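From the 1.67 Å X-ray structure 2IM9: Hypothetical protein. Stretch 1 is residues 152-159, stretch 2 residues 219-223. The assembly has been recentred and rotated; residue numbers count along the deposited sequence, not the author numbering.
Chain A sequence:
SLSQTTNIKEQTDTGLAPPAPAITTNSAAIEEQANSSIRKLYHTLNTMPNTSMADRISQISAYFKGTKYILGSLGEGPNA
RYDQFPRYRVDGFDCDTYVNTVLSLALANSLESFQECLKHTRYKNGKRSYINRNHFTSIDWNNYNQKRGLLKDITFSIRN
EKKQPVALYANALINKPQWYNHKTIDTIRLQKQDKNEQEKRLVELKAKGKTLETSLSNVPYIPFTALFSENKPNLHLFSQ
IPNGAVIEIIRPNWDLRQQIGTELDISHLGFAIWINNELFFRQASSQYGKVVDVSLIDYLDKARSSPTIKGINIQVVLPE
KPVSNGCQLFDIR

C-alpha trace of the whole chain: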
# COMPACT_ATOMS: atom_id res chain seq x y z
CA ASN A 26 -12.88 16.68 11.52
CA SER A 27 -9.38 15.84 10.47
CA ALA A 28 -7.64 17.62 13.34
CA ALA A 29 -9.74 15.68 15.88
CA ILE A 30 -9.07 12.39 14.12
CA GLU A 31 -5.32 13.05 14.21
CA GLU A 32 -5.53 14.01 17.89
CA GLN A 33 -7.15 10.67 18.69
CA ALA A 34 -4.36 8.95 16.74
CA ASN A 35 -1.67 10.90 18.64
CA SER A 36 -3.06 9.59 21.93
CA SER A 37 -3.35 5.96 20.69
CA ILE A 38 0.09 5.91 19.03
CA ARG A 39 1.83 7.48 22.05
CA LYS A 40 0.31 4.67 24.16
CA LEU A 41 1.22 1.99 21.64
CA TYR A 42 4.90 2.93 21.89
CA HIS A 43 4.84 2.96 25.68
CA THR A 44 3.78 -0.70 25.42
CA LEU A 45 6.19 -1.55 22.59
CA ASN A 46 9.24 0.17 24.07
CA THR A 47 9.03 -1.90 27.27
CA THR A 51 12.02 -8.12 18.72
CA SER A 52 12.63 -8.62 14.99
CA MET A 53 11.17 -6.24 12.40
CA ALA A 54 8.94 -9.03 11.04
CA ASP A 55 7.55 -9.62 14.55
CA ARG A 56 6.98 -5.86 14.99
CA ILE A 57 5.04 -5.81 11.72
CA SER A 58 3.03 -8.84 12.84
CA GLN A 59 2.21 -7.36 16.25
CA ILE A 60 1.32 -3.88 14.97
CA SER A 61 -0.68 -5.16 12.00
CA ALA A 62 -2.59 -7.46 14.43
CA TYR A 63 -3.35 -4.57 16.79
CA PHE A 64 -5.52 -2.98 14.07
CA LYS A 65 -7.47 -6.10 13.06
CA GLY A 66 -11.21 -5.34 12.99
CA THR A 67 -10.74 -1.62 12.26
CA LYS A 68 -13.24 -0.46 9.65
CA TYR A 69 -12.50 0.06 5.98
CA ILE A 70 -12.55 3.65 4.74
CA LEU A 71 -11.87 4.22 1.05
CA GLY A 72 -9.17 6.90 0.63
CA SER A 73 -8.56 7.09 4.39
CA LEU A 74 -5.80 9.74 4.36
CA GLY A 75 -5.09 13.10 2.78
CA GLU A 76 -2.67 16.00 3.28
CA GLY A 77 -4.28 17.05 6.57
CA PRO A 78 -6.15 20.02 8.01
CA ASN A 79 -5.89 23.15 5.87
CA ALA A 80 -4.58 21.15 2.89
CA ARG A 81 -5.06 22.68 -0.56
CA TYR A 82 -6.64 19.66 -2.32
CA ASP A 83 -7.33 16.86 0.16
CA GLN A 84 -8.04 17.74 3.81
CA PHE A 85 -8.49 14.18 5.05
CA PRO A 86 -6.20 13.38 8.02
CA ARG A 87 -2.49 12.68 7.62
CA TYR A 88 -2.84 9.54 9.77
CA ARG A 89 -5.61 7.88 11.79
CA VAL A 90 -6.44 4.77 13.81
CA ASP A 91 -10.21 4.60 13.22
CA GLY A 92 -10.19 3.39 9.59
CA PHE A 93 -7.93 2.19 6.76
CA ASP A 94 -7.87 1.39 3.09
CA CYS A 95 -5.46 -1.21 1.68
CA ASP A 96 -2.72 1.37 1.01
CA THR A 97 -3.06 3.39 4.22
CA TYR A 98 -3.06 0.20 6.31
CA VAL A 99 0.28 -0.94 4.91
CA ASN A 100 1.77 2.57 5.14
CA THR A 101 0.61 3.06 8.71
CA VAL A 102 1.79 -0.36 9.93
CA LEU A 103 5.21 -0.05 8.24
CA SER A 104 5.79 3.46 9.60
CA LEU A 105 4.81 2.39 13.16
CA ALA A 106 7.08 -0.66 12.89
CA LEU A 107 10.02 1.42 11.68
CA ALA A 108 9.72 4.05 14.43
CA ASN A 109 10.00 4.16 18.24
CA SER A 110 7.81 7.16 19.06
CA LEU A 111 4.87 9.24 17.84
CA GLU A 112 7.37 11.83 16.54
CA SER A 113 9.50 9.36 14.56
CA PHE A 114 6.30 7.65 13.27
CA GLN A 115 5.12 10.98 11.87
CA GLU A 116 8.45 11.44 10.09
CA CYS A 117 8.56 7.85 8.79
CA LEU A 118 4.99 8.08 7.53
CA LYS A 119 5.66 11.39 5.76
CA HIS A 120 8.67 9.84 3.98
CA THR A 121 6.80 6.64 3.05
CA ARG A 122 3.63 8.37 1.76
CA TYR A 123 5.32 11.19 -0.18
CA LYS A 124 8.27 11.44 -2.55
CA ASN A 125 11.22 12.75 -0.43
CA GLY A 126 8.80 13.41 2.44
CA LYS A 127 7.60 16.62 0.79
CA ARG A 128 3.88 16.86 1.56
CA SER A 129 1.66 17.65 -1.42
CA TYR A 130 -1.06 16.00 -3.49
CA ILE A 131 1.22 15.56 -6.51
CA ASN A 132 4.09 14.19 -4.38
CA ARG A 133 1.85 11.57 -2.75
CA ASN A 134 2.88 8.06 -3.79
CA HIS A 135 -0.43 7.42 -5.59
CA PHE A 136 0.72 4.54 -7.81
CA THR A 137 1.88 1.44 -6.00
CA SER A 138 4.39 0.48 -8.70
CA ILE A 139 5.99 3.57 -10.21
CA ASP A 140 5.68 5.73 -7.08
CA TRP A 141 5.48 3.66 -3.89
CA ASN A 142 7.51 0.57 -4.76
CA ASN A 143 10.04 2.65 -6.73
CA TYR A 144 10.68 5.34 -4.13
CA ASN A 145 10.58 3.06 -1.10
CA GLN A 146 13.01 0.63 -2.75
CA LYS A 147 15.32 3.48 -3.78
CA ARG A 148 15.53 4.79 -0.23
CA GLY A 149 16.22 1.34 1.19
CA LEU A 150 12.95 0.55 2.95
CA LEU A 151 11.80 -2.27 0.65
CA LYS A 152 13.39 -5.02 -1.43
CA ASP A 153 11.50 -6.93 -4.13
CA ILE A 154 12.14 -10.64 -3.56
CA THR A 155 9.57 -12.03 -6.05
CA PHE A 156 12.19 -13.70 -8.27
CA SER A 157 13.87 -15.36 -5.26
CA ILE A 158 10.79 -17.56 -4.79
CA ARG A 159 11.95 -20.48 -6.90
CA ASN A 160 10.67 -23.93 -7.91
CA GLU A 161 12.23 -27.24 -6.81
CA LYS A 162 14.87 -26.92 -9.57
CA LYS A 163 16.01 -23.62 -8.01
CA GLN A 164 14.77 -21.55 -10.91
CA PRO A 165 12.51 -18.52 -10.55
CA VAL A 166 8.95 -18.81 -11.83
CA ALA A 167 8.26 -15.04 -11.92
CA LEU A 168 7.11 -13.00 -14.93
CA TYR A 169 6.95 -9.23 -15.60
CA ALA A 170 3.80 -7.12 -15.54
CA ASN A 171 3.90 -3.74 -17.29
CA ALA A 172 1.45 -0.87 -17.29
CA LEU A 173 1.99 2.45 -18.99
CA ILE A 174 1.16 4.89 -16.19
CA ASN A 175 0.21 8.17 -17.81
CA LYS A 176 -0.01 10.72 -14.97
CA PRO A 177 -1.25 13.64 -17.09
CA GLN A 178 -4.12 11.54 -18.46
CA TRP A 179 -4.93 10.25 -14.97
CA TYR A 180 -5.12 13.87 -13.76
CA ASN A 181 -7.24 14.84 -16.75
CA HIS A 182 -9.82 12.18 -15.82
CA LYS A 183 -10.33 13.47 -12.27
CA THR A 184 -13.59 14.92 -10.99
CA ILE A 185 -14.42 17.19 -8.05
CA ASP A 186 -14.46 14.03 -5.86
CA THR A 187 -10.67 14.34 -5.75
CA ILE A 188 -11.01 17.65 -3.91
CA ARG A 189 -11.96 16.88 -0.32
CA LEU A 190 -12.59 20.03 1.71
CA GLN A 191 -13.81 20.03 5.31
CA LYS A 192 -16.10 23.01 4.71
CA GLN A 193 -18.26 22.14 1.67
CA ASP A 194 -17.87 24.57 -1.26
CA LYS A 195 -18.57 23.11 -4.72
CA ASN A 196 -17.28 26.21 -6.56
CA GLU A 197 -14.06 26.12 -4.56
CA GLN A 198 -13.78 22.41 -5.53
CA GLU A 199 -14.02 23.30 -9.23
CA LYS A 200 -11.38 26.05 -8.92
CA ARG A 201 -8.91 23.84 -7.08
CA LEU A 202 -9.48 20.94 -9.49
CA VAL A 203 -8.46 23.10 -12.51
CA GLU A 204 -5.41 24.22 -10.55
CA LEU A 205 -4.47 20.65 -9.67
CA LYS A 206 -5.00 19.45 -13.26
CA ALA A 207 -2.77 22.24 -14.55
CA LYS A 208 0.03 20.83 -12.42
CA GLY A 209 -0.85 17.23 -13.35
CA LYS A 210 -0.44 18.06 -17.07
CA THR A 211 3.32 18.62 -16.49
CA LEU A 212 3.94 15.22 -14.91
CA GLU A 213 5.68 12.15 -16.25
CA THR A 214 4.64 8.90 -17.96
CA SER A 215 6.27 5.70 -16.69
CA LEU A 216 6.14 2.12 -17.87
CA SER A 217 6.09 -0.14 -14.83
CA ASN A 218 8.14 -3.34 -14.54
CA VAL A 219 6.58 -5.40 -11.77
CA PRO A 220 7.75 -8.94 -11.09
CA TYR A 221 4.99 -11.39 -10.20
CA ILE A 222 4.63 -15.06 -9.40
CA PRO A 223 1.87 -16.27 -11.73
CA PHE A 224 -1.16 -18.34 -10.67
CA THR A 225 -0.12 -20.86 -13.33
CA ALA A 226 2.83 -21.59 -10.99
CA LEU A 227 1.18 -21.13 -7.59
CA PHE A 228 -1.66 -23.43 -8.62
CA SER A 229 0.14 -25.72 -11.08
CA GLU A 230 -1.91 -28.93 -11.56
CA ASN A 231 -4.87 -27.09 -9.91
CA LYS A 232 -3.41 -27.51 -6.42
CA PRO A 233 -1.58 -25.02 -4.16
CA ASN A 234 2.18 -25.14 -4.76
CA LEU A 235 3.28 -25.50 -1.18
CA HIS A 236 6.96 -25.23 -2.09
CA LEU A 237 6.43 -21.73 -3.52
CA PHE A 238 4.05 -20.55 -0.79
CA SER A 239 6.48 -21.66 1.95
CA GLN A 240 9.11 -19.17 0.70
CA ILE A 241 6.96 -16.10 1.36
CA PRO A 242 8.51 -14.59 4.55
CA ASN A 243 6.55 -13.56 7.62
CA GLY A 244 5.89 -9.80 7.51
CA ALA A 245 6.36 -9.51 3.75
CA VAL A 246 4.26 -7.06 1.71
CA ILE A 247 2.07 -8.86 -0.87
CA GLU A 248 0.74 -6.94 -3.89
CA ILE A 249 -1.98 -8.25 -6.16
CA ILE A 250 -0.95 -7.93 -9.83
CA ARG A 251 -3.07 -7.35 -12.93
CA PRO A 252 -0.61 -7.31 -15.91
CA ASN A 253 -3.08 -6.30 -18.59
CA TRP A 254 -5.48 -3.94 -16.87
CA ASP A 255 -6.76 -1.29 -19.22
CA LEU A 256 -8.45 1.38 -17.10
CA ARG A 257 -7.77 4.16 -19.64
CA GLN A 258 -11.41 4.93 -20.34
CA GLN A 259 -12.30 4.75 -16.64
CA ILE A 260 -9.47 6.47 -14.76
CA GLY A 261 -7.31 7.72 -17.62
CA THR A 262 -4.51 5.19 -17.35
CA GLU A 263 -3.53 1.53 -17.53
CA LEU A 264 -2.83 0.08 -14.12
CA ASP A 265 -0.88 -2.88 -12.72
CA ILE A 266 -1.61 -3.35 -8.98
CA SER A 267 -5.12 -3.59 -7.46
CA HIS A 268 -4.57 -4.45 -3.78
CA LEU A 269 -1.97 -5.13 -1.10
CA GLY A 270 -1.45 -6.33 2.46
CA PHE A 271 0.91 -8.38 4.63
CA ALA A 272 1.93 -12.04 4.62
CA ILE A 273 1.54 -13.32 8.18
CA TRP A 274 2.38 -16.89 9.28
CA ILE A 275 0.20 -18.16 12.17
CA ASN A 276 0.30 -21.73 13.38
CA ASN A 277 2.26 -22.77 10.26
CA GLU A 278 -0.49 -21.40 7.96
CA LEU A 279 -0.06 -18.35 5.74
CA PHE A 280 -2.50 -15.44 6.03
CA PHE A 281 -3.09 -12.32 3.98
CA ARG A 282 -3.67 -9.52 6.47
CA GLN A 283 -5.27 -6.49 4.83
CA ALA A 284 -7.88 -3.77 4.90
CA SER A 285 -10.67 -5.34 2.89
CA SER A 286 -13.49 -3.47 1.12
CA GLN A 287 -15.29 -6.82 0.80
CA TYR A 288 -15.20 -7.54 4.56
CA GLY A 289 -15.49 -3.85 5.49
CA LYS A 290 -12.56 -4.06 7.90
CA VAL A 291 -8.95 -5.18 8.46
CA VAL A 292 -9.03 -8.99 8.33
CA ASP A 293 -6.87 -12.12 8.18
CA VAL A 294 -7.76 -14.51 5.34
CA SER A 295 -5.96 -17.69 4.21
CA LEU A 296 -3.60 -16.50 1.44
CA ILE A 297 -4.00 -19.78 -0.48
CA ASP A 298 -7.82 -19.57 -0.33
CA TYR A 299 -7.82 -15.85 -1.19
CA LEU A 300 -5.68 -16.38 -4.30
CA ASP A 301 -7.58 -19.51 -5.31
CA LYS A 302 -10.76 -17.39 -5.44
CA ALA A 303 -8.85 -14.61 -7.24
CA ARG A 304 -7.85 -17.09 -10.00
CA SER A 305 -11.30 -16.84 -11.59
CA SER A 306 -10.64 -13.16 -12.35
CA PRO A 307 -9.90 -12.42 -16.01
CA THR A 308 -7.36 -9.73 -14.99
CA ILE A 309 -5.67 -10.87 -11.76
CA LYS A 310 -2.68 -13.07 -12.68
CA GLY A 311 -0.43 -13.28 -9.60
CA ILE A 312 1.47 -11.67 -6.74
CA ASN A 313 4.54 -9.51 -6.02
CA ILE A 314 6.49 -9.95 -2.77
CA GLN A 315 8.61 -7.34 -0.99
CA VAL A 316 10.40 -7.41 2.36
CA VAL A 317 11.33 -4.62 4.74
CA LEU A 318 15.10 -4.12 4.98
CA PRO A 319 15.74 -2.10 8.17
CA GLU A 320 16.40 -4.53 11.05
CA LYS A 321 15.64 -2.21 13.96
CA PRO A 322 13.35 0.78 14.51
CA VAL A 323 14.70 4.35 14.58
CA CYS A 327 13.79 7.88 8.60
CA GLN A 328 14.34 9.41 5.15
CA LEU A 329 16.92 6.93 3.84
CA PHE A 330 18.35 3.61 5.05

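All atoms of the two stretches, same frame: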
# COMPACT_ATOMS: atom_id res chain seq x y z
N LYS A 152 12.69 -4.25 -0.40
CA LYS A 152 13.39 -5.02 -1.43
C LYS A 152 12.40 -5.98 -2.07
O LYS A 152 11.72 -6.70 -1.36
CB LYS A 152 14.51 -5.84 -0.79
CG LYS A 152 15.34 -6.66 -1.78
CD LYS A 152 16.57 -7.28 -1.09
CE LYS A 152 16.19 -8.23 0.04
NZ LYS A 152 17.33 -9.10 0.47
N ASP A 153 12.37 -6.01 -3.40
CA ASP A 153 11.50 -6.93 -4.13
C ASP A 153 12.21 -8.28 -4.16
O ASP A 153 13.34 -8.39 -4.68
CB ASP A 153 11.27 -6.38 -5.55
CG ASP A 153 10.21 -7.15 -6.34
OD1 ASP A 153 10.16 -8.40 -6.21
OD2 ASP A 153 9.45 -6.52 -7.12
N ILE A 154 11.57 -9.29 -3.58
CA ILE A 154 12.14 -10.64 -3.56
C ILE A 154 11.36 -11.65 -4.40
O ILE A 154 11.61 -12.86 -4.31
CB ILE A 154 12.32 -11.15 -2.12
CG1 ILE A 154 10.98 -11.32 -1.40
CG2 ILE A 154 13.25 -10.21 -1.35
CD1 ILE A 154 11.04 -12.38 -0.32
N THR A 155 10.44 -11.16 -5.24
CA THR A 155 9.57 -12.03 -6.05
C THR A 155 10.34 -13.11 -6.80
O THR A 155 9.98 -14.30 -6.74
CB THR A 155 8.73 -11.18 -7.03
OG1 THR A 155 8.10 -10.11 -6.30
CG2 THR A 155 7.67 -12.04 -7.73
N PHE A 156 11.42 -12.72 -7.49
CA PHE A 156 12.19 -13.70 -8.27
C PHE A 156 12.92 -14.74 -7.42
O PHE A 156 13.29 -15.80 -7.94
CB PHE A 156 13.19 -13.02 -9.21
CG PHE A 156 12.62 -12.69 -10.56
CD1 PHE A 156 12.03 -11.46 -10.80
CD2 PHE A 156 12.70 -13.63 -11.61
CE1 PHE A 156 11.51 -11.16 -12.07
CE2 PHE A 156 12.18 -13.34 -12.87
CZ PHE A 156 11.58 -12.10 -13.11
N SER A 157 13.16 -14.44 -6.15
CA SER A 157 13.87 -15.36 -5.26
C SER A 157 12.98 -16.52 -4.79
O SER A 157 13.45 -17.45 -4.11
CB SER A 157 14.41 -14.63 -4.03
OG SER A 157 13.37 -14.42 -3.09
N ILE A 158 11.71 -16.48 -5.14
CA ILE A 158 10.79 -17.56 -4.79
C ILE A 158 10.83 -18.53 -5.96
O ILE A 158 10.22 -18.29 -7.00
CB ILE A 158 9.39 -17.03 -4.47
CG1 ILE A 158 9.47 -16.18 -3.19
CG2 ILE A 158 8.40 -18.20 -4.28
CD1 ILE A 158 8.37 -15.23 -3.03
N ARG A 159 11.57 -19.62 -5.79
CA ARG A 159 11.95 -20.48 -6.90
C ARG A 159 11.32 -21.87 -6.80
O ARG A 159 10.93 -22.30 -5.71
CB ARG A 159 13.48 -20.56 -6.97
CG ARG A 159 14.14 -19.18 -6.96
CD ARG A 159 15.63 -19.23 -7.32
NE ARG A 159 16.42 -19.92 -6.29
CZ ARG A 159 17.74 -20.06 -6.33
NH1 ARG A 159 18.44 -19.56 -7.35
NH2 ARG A 159 18.36 -20.69 -5.34
N VAL A 219 6.94 -4.84 -13.07
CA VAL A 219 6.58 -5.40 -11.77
C VAL A 219 6.70 -6.91 -11.82
O VAL A 219 5.87 -7.57 -12.47
CB VAL A 219 5.13 -5.04 -11.38
CG1 VAL A 219 4.79 -5.65 -10.00
CG2 VAL A 219 4.93 -3.49 -11.39
N PRO A 220 7.69 -7.47 -11.11
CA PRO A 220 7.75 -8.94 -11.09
C PRO A 220 6.52 -9.53 -10.42
O PRO A 220 5.96 -8.93 -9.48
CB PRO A 220 9.00 -9.23 -10.25
CG PRO A 220 9.83 -7.97 -10.38
CD PRO A 220 8.80 -6.88 -10.34
N TYR A 221 6.07 -10.69 -10.90
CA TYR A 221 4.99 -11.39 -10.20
C TYR A 221 5.12 -12.89 -10.37
O TYR A 221 5.59 -13.38 -11.42
CB TYR A 221 3.59 -10.90 -10.61
CG TYR A 221 3.14 -11.30 -12.01
CD1 TYR A 221 2.28 -12.39 -12.21
CD2 TYR A 221 3.57 -10.58 -13.13
CE1 TYR A 221 1.85 -12.75 -13.49
CE2 TYR A 221 3.16 -10.98 -14.44
CZ TYR A 221 2.31 -12.05 -14.60
OH TYR A 221 1.89 -12.41 -15.87
N ILE A 222 4.72 -13.61 -9.32
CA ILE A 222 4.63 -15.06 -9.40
C ILE A 222 3.23 -15.35 -9.92
O ILE A 222 2.24 -14.96 -9.30
CB ILE A 222 4.77 -15.71 -8.03
CG1 ILE A 222 6.12 -15.35 -7.39
CG2 ILE A 222 4.70 -17.24 -8.13
CD1 ILE A 222 6.19 -15.77 -5.95
N PRO A 223 3.15 -16.02 -11.08
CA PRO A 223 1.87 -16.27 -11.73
C PRO A 223 1.05 -17.38 -11.07
O PRO A 223 1.63 -18.31 -10.48
CB PRO A 223 2.29 -16.74 -13.12
CG PRO A 223 3.57 -17.38 -12.91
CD PRO A 223 4.27 -16.56 -11.87

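No hydrogen bond crosses between these two stretches, although one of them is a strand and the other carries several polar groups; the contact is made by packing, mostly between side chains, with one methyl resting on the strand backbone, and the polar groups of residues 152-159 that do bond within this pair bond to their own stretch. Stretch 2, residues 219-223, is extended throughout. Stretch 1 leaves a strand at Asp153 and tightens into a 3-10 segment at residues 155-157, and no backbone hydrogen bond pairs the two. Their nearest register is Thr155 against Pro220, with the CA atoms 6.2 Å apart, and together the stretches bury 307 Å² of surface, both sides summed.

The turn is held from within. Asp153 OD1 accepts from Thr155 N at 2.9 Å, with an angle of 158° at the hydrogen, and from Thr155 OG1 at 2.7 Å, so one carboxylate oxygen secures both the amide and the hydroxyl of the residue that opens the 3-10 segment. The carbonyl oxygen of Ile154 likewise takes two donors, Ser157 N at 2.9 Å and Ser157 OG at 2.6 Å. A longer i to i+3 backbone bond, from Ile158 N to Thr155 O at 3.2 Å, follows.

On the strand, side chains alternate in the usual way: the CA-to-CB bonds of Pro220 and Ile222 point toward stretch 1, while those of Val219 and Tyr221 point away. Pro220 has the largest covered area of any residue here, 82 Å², and meets three residues. Its CD lies 3.3 Å from Asp153 OD2, a close approach of a carboxylate oxygen to a ring carbon next to the proline nitrogen; that nitrogen carries no hydrogen to donate, and OD2 finds its hydrogen bond elsewhere in the structure. Pro220 CB sits 3.8 Å from Thr155 CB and 3.7 Å from Phe156 CE1. The CA-to-CB bond of Phe156 points sideways, but with chi1 at -89° and chi2 at 91° the end of the side chain comes nearer to the strand, and the ring meets Pro220 CB obliquely in an apolar contact.

Thr155 OG1 donates to Asp153 OD1 and is also hydrogen-bonded elsewhere in the structure; Thr155 CG2 lies 3.7 Å from Tyr221 CA and 3.7 Å from Ile222 CG1. The methyl therefore packs on the strand backbone at Tyr221, whose CA-to-CB bond points away, as well as on the aliphatic chain of Ile222.

Ile222 covers the other end of the contact. Its CD1 touches Ile158 CD1 at 3.7 Å, a methyl-to-methyl contact between two buried isoleucines, both with chi1 m and chi2 t. Thus Ile222 joins Thr155, at the start of the 3-10 segment, to Ile158 just beyond it. Lys152, Ile154, Ser157 and Arg159 make no contact with stretch 2, and neither does Pro223 with stretch 1; Pro223 occupies the N-cap position right before a helix.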